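Avidin/streptavidin (Shewanella denitrificans, PDB 3SZH) binds biotin with high affinity, as a thermostable member of the avidin family from a cold-adapted bacterium. Local coordinates at the interface of chains A and B. Residues are numbered along the deposited sequence; one frame, centred on the assembly and turned at random. Chains: chain A/B, Avidin/streptavidin.

The interface of chains A and B. Residues chain A 57-60; chain B 101-104.
A:Ala60 and B:Asn102 form the small apolar centre of this patch: the methyl CB of A:Ala60 lies 3.8 Å from CA of B:Asn102 and touches the asparagine through its backbone, at the start of the loop that follows strand 92-101. Next to it, the amide carbon CG of B:Asn102 sits 3.8 Å from CA of A:Gly58, in the turn joining strands 50-57 and 60-66. The turn closes over the carboxamide, with A:Phe57 O, A:Gly58 CA and A:Thr59 N all near its tip. With CG anti to its own backbone N (chi1 -179°), B:Asn102 extends its carboxamide into this bend, and CG also lies 3.3 Å from the carbonyl O of A:Phe57. B:Asn102 hides 66 Å² against chain A and A:Thr59 hides 35 Å² against chain B, which marks the asparagine as the main inserted group of the patch.

Polar contacts begin at the amide tip. The backbone N of A:Thr59 donates to OD1 of B:Asn102 at 2.8 Å, nearly straight at the hydrogen (170°) but approaching from above the carbonyl plane, 44° out of it. The two side chains cross at about a right angle, and a weak bond from the A:Thr59 hydroxyl may also reach OD1. That hydroxyl, OG1, accepts from the backbone N of B:Gly103 at 2.9 Å. Farther out, water 1 bridges OG1 of A:Thr59 and the carbonyl O of B:Ser104, while B:Ser104 OG donates to B:Val101 O at 2.7 Å and ties the loop back to its strand. An alanine in place of B:Asn102 would probably leave the A:Thr59 amide without its acceptor across the interface and open a gap beside A:Gly58.

The patch thus clips a hairpin turn of one avidin-type beta-barrel to a loop of the other and, repeated by two-fold symmetry, is likely to contribute to dimer assembly.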
# COMPACT_ATOMS: atom_id res chain seq x y z
N PHE A 57 -8.84 7.88 -4.19
CA PHE A 57 -10.03 7.59 -4.99
C PHE A 57 -11.21 8.20 -4.26
O PHE A 57 -11.80 7.55 -3.41
CB PHE A 57 -10.25 6.08 -5.19
CG PHE A 57 -11.15 5.74 -6.36
CD1 PHE A 57 -12.02 6.66 -6.93
CD2 PHE A 57 -11.08 4.45 -6.91
CE1 PHE A 57 -12.80 6.30 -8.00
CE2 PHE A 57 -11.88 4.10 -7.99
CZ PHE A 57 -12.73 5.04 -8.55
N GLY A 58 -11.51 9.45 -4.56
CA GLY A 58 -12.59 10.13 -3.86
C GLY A 58 -12.16 10.40 -2.44
O GLY A 58 -11.23 11.16 -2.20
N THR A 59 -12.84 9.76 -1.49
CA THR A 59 -12.45 9.86 -0.09
C THR A 59 -11.61 8.66 0.37
O THR A 59 -11.12 8.67 1.49
CB THR A 59 -13.68 9.99 0.84
OG1 THR A 59 -14.44 8.79 0.75
CG2 THR A 59 -14.54 11.21 0.47
N ALA A 60 -11.44 7.64 -0.49
CA ALA A 60 -10.57 6.51 -0.15
C ALA A 60 -9.11 6.88 -0.43
O ALA A 60 -8.80 7.60 -1.39
CB ALA A 60 -10.96 5.28 -0.94
N VAL B 101 -13.19 1.22 0.24
CA VAL B 101 -14.15 1.73 -0.72
C VAL B 101 -14.37 3.23 -0.55
O VAL B 101 -14.52 3.74 0.57
CB VAL B 101 -15.52 0.97 -0.58
CG1 VAL B 101 -16.53 1.41 -1.65
CG2 VAL B 101 -15.31 -0.54 -0.62
N ASN B 102 -14.36 3.94 -1.67
CA ASN B 102 -14.70 5.36 -1.71
C ASN B 102 -16.03 5.59 -1.00
O ASN B 102 -16.98 4.82 -1.21
CB ASN B 102 -14.73 5.80 -3.18
CG ASN B 102 -15.05 7.26 -3.37
OD1 ASN B 102 -14.92 8.08 -2.46
ND2 ASN B 102 -15.44 7.60 -4.60
N GLY B 103 -16.10 6.60 -0.13
CA GLY B 103 -17.34 6.93 0.59
C GLY B 103 -17.52 6.18 1.89
O GLY B 103 -18.58 6.34 2.51
N SER B 104 -16.52 5.42 2.33
CA SER B 104 -16.64 4.70 3.60
C SER B 104 -16.75 5.66 4.78
O SER B 104 -16.28 6.80 4.72
CB SER B 104 -15.46 3.76 3.81
OG SER B 104 -15.47 2.71 2.86
O HOH W 1 -15.07 8.62 3.33